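Local coordinates for protein SUMO-1 cysteine protease S273R (African swine fever virus pig/Kenya/KEN-50/1950, PDB 6LJ9) that probably acts as a cysteine endopeptidase that matures the viral pp220 and pp62 polyproteins into core-shell proteins and blunts host innate immune signalling, at residues 23-37 with 48-60. Sequence-based numbering, arbitrary orientation.
Sequences SCLSKKIQKELTSFL and ESCVITHPAVKAY
Glu48, Phe36 and Tyr60 bury the most surface where 23-37 meets 48-60, and they work at two separate ends of the contact. At the polar end the Glu48 carboxylate takes two hydrogen bonds, one per oxygen and each through a syn lone pair: Ser23 OG donates to Glu48 OE2 at 2.7 Å, and the backbone Cys24 N to Glu48 OE1 at 2.9 Å. With chi2 at 178° the glutamate chain runs extended from helix 48-51 to the loop ahead of helix 27-32, alongside Leu25, which points the other way and brings its CG to 3.7 Å from Glu48 OE1. Two bonds to neighbouring residues should fix the rotation of the carboxylate.

At the apolar end Phe36 is a knob among Val51, Ala56, Val57 and Tyr60. Val57 CG2 sits over one face of the phenyl ring, 3.9 Å from its centroid, a CH-pi contact. The edge of the same ring is directed at the face of Tyr60 in an offset edge-to-face pair with planes at 62°, Phe36 CE2 lying 3.6 Å from Tyr60 CG. Leu33 CD1 meets Val57 CG1 at 3.9 Å and Ile52 CG2 at 4.0 Å, while Leu33 CD2 lies 3.8 Å from Tyr60 CD2.

Nearby, Cys24 is disulfide-bonded to Cys14. Away from the probable active site, the contact sets helices 27-32 and 34-37 against helices 48-51 and 55-64, and helix 68-75 packs on Leu25 and Ile52 through Glu71 and Leu72.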
loop_
_atom_site.group_PDB
_atom_site.type_symbol
_atom_site.label_atom_id
_atom_site.label_comp_id
_atom_site.label_asym_id
_atom_site.label_seq_id
_atom_site.Cartn_x
_atom_site.Cartn_y
_atom_site.Cartn_z
ATOM N N SER B 23 14.290 16.619 -10.923
ATOM C CA SER B 23 15.261 15.968 -11.790
ATOM C C SER B 23 15.217 14.466 -11.545
ATOM O O SER B 23 15.212 14.020 -10.392
ATOM C CB SER B 23 16.671 16.510 -11.539
ATOM O OG SER B 23 17.630 15.823 -12.323
ATOM N N CYS B 24 15.173 13.689 -12.628
ATOM C CA CYS B 24 15.154 12.239 -12.495
ATOM C C CYS B 24 16.539 11.654 -12.258
ATOM O O CYS B 24 16.645 10.507 -11.811
ATOM C CB CYS B 24 14.548 11.586 -13.741
ATOM S SG CYS B 24 13.144 12.441 -14.495
ATOM N N LEU B 25 17.597 12.409 -12.541
ATOM C CA LEU B 25 18.950 11.875 -12.495
ATOM C C LEU B 25 19.488 11.856 -11.070
ATOM O O LEU B 25 19.094 12.659 -10.220
ATOM C CB LEU B 25 19.881 12.700 -13.384
ATOM C CG LEU B 25 19.546 12.726 -14.876
ATOM C CD1 LEU B 25 20.377 13.774 -15.601
ATOM C CD2 LEU B 25 19.760 11.354 -15.492
ATOM N N SER B 26 20.403 10.923 -10.817
ATOM C CA SER B 26 21.108 10.899 -9.545
ATOM C C SER B 26 21.947 12.162 -9.392
ATOM O O SER B 26 22.387 12.765 -10.375
ATOM C CB SER B 26 21.998 9.659 -9.447
ATOM O OG SER B 26 21.243 8.473 -9.623
ATOM N N LYS B 27 22.165 12.565 -8.138
ATOM C CA LYS B 27 22.911 13.790 -7.873
ATOM C C LYS B 27 24.368 13.692 -8.305
ATOM O O LYS B 27 24.995 14.725 -8.560
ATOM C CB LYS B 27 22.812 14.152 -6.391
ATOM C CG LYS B 27 21.426 14.639 -5.993
ATOM C CD LYS B 27 21.362 15.069 -4.540
ATOM C CE LYS B 27 20.036 15.752 -4.241
ATOM N NZ LYS B 27 18.875 14.914 -4.650
ATOM N N LYS B 28 24.918 12.481 -8.401
ATOM C CA LYS B 28 26.236 12.324 -9.008
ATOM C C LYS B 28 26.166 12.535 -10.516
ATOM O O LYS B 28 26.993 13.249 -11.092
ATOM C CB LYS B 28 26.808 10.942 -8.689
ATOM C CG LYS B 28 28.088 10.623 -9.448
ATOM C CD LYS B 28 28.466 9.156 -9.323
ATOM C CE LYS B 28 29.701 8.837 -10.152
ATOM N NZ LYS B 28 30.049 7.390 -10.109
ATOM N N ILE B 29 25.177 11.920 -11.168
ATOM C CA ILE B 29 25.025 12.055 -12.615
ATOM C C ILE B 29 24.675 13.489 -12.989
ATOM O O ILE B 29 25.068 13.977 -14.058
ATOM C CB ILE B 29 23.975 11.051 -13.132
ATOM C CG1 ILE B 29 24.442 9.618 -12.870
ATOM C CG2 ILE B 29 23.704 11.254 -14.616
ATOM C CD1 ILE B 29 25.782 9.290 -13.492
ATOM N N GLN B 30 23.936 14.187 -12.123
ATOM C CA GLN B 30 23.710 15.615 -12.324
ATOM C C GLN B 30 25.028 16.378 -12.362
ATOM O O GLN B 30 25.222 17.258 -13.209
ATOM C CB GLN B 30 22.809 16.169 -11.221
ATOM C CG GLN B 30 21.322 15.935 -11.423
ATOM C CD GLN B 30 20.480 16.772 -10.478
ATOM O OE1 GLN B 30 20.412 17.995 -10.608
ATOM N NE2 GLN B 30 19.841 16.118 -9.515
ATOM N N LYS B 31 25.949 16.051 -11.451
ATOM C CA LYS B 31 27.226 16.759 -11.391
ATOM C C LYS B 31 28.090 16.449 -12.607
ATOM O O LYS B 31 28.617 17.359 -13.257
ATOM C CB LYS B 31 27.968 16.388 -10.107
ATOM C CG LYS B 31 27.345 16.923 -8.833
ATOM C CD LYS B 31 27.887 16.187 -7.617
ATOM C CE LYS B 31 27.675 16.990 -6.345
ATOM N NZ LYS B 31 26.258 17.413 -6.175
ATOM N N GLU B 32 28.249 15.164 -12.927
ATOM C CA GLU B 32 29.164 14.755 -13.987
ATOM C C GLU B 32 28.693 15.174 -15.375
ATOM O O GLU B 32 29.519 15.277 -16.287
ATOM C CB GLU B 32 29.359 13.238 -13.943
ATOM C CG GLU B 32 29.825 12.708 -12.596
ATOM C CD GLU B 32 31.327 12.798 -12.418
ATOM O OE1 GLU B 32 31.995 11.743 -12.465
ATOM O OE2 GLU B 32 31.842 13.922 -12.243
ATOM N N LEU B 33 27.394 15.419 -15.558
ATOM C CA LEU B 33 26.845 15.763 -16.867
ATOM C C LEU B 33 26.219 17.153 -16.889
ATOM O O LEU B 33 25.365 17.427 -17.737
ATOM C CB LEU B 33 25.817 14.718 -17.306
ATOM C CG LEU B 33 26.306 13.271 -17.356
ATOM C CD1 LEU B 33 25.190 12.335 -17.795
ATOM C CD2 LEU B 33 27.506 13.150 -18.279
ATOM N N THR B 34 26.630 18.039 -15.979
ATOM C CA THR B 34 26.059 19.382 -15.941
ATOM C C THR B 34 26.390 20.173 -17.201
ATOM O O THR B 34 25.649 21.092 -17.568
ATOM C CB THR B 34 26.557 20.128 -14.705
ATOM O OG1 THR B 34 26.076 21.479 -14.729
ATOM C CG2 THR B 34 28.076 20.137 -14.673
ATOM N N SER B 35 27.495 19.836 -17.872
ATOM C CA SER B 35 27.846 20.522 -19.111
ATOM C C SER B 35 26.867 20.180 -20.227
ATOM O O SER B 35 26.419 21.069 -20.962
ATOM C CB SER B 35 29.273 20.164 -19.524
ATOM O OG SER B 35 29.571 20.671 -20.814
ATOM N N PHE B 36 26.521 18.898 -20.370
ATOM C CA PHE B 36 25.614 18.491 -21.436
ATOM C C PHE B 36 24.171 18.873 -21.127
ATOM O O PHE B 36 23.405 19.190 -22.044
ATOM C CB PHE B 36 25.716 16.984 -21.672
ATOM C CG PHE B 36 27.012 16.551 -22.298
ATOM C CD1 PHE B 36 27.211 16.677 -23.663
ATOM C CD2 PHE B 36 28.023 16.005 -21.526
ATOM C CE1 PHE B 36 28.397 16.275 -24.244
ATOM C CE2 PHE B 36 29.211 15.600 -22.101
ATOM C CZ PHE B 36 29.399 15.737 -23.463
ATOM N N LEU B 37 23.785 18.850 -19.849
ATOM C CA LEU B 37 22.389 19.089 -19.493
ATOM C C LEU B 37 21.968 20.530 -19.755
ATOM O O LEU B 37 20.813 20.776 -20.121
ATOM C CB LEU B 37 22.154 18.730 -18.026
ATOM C CG LEU B 37 22.125 17.237 -17.689
ATOM C CD1 LEU B 37 22.155 17.034 -16.184
ATOM C CD2 LEU B 37 20.896 16.577 -18.296
ATOM N N GLU B 48 15.866 15.027 -19.887
ATOM C CA GLU B 48 17.066 14.383 -19.366
ATOM C C GLU B 48 17.277 13.006 -19.978
ATOM O O GLU B 48 18.423 12.588 -20.180
ATOM C CB GLU B 48 16.989 14.285 -17.844
ATOM C CG GLU B 48 16.946 15.630 -17.139
ATOM C CD GLU B 48 16.823 15.494 -15.635
ATOM O OE1 GLU B 48 16.282 14.468 -15.172
ATOM O OE2 GLU B 48 17.270 16.411 -14.917
ATOM N N SER B 49 16.191 12.289 -20.281
ATOM C CA SER B 49 16.320 10.979 -20.908
ATOM C C SER B 49 16.891 11.084 -22.316
ATOM O O SER B 49 17.637 10.200 -22.749
ATOM C CB SER B 49 14.967 10.268 -20.933
ATOM O OG SER B 49 14.006 11.017 -21.657
ATOM N N CYS B 50 16.552 12.151 -23.044
ATOM C CA CYS B 50 17.145 12.359 -24.361
ATOM C C CYS B 50 18.623 12.710 -24.258
ATOM O O CYS B 50 19.401 12.386 -25.164
ATOM C CB CYS B 50 16.393 13.459 -25.110
ATOM S SG CYS B 50 14.654 13.102 -25.428
ATOM N N VAL B 51 19.028 13.368 -23.170
ATOM C CA VAL B 51 20.428 13.747 -23.005
ATOM C C VAL B 51 21.292 12.514 -22.780
ATOM O O VAL B 51 22.289 12.298 -23.479
ATOM C CB VAL B 51 20.581 14.756 -21.854
ATOM C CG1 VAL B 51 22.053 15.008 -21.565
ATOM C CG2 VAL B 51 19.873 16.057 -22.190
ATOM N N ILE B 52 20.922 11.680 -21.801
ATOM C CA ILE B 52 21.729 10.510 -21.460
ATOM C C ILE B 52 21.604 9.385 -22.472
ATOM O O ILE B 52 22.223 8.329 -22.288
ATOM C CB ILE B 52 21.376 9.987 -20.051
ATOM C CG1 ILE B 52 19.922 9.515 -19.991
ATOM C CG2 ILE B 52 21.635 11.064 -19.005
ATOM C CD1 ILE B 52 19.515 8.984 -18.627
ATOM N N THR B 53 20.818 9.568 -23.533
ATOM C CA THR B 53 20.821 8.657 -24.670
ATOM C C THR B 53 21.510 9.257 -25.886
ATOM O O THR B 53 21.654 8.571 -26.905
ATOM C CB THR B 53 19.391 8.244 -25.041
ATOM O OG1 THR B 53 18.597 9.412 -25.284
ATOM C CG2 THR B 53 18.764 7.425 -23.924
ATOM N N HIS B 54 21.934 10.515 -25.806
ATOM C CA HIS B 54 22.661 11.135 -26.900
ATOM C C HIS B 54 24.018 10.455 -27.070
ATOM O O HIS B 54 24.689 10.149 -26.078
ATOM C CB HIS B 54 22.847 12.628 -26.631
ATOM C CG HIS B 54 23.343 13.404 -27.811
ATOM N ND1 HIS B 54 24.669 13.424 -28.183
ATOM C CD2 HIS B 54 22.691 14.192 -28.697
ATOM C CE1 HIS B 54 24.812 14.188 -29.252
ATOM N NE2 HIS B 54 23.627 14.667 -29.583
ATOM N N PRO B 55 24.447 10.198 -28.308
ATOM C CA PRO B 55 25.712 9.469 -28.508
ATOM C C PRO B 55 26.931 10.187 -27.954
ATOM O O PRO B 55 27.880 9.523 -27.519
ATOM C CB PRO B 55 25.788 9.315 -30.035
ATOM C CG PRO B 55 24.890 10.386 -30.575
ATOM C CD PRO B 55 23.781 10.514 -29.582
ATOM N N ALA B 56 26.936 11.522 -27.952
ATOM C CA ALA B 56 28.063 12.251 -27.378
ATOM C C ALA B 56 28.105 12.102 -25.862
ATOM O O ALA B 56 29.187 12.009 -25.271
ATOM C CB ALA B 56 27.993 13.726 -27.771
ATOM N N VAL B 57 26.937 12.081 -25.215
ATOM C CA VAL B 57 26.893 11.893 -23.768
ATOM C C VAL B 57 27.254 10.458 -23.406
ATOM O O VAL B 57 27.889 10.204 -22.376
ATOM C CB VAL B 57 25.508 12.287 -23.221
ATOM C CG1 VAL B 57 25.447 12.089 -21.712
ATOM C CG2 VAL B 57 25.184 13.727 -23.588
ATOM N N LYS B 58 26.857 9.498 -24.247
ATOM C CA LYS B 58 27.218 8.104 -24.003
ATOM C C LYS B 58 28.730 7.912 -24.034
ATOM O O LYS B 58 29.281 7.131 -23.249
ATOM C CB LYS B 58 26.547 7.197 -25.034
ATOM C CG LYS B 58 25.052 7.008 -24.834
ATOM C CD LYS B 58 24.470 6.116 -25.920
ATOM C CE LYS B 58 23.021 5.760 -25.634
ATOM N NZ LYS B 58 22.434 4.919 -26.713
ATOM N N ALA B 59 29.417 8.617 -24.935
ATOM C CA ALA B 59 30.870 8.504 -25.009
ATOM C C ALA B 59 31.536 9.146 -23.798
ATOM O O ALA B 59 32.494 8.594 -23.244
ATOM C CB ALA B 59 31.380 9.135 -26.304
ATOM N N TYR B 60 31.040 10.312 -23.372
ATOM C CA TYR B 60 31.595 10.964 -22.191
ATOM C C TYR B 60 31.341 10.137 -20.938
ATOM O O TYR B 60 32.180 10.097 -20.029
ATOM C CB TYR B 60 31.005 12.367 -22.041
ATOM C CG TYR B 60 31.605 13.174 -20.909
ATOM C CD1 TYR B 60 32.751 13.934 -21.105
ATOM C CD2 TYR B 60 31.022 13.183 -19.648
ATOM C CE1 TYR B 60 33.304 14.674 -20.076
ATOM C CE2 TYR B 60 31.567 13.920 -18.612
ATOM C CZ TYR B 60 32.708 14.664 -18.833
ATOM O OH TYR B 60 33.253 15.400 -17.806
#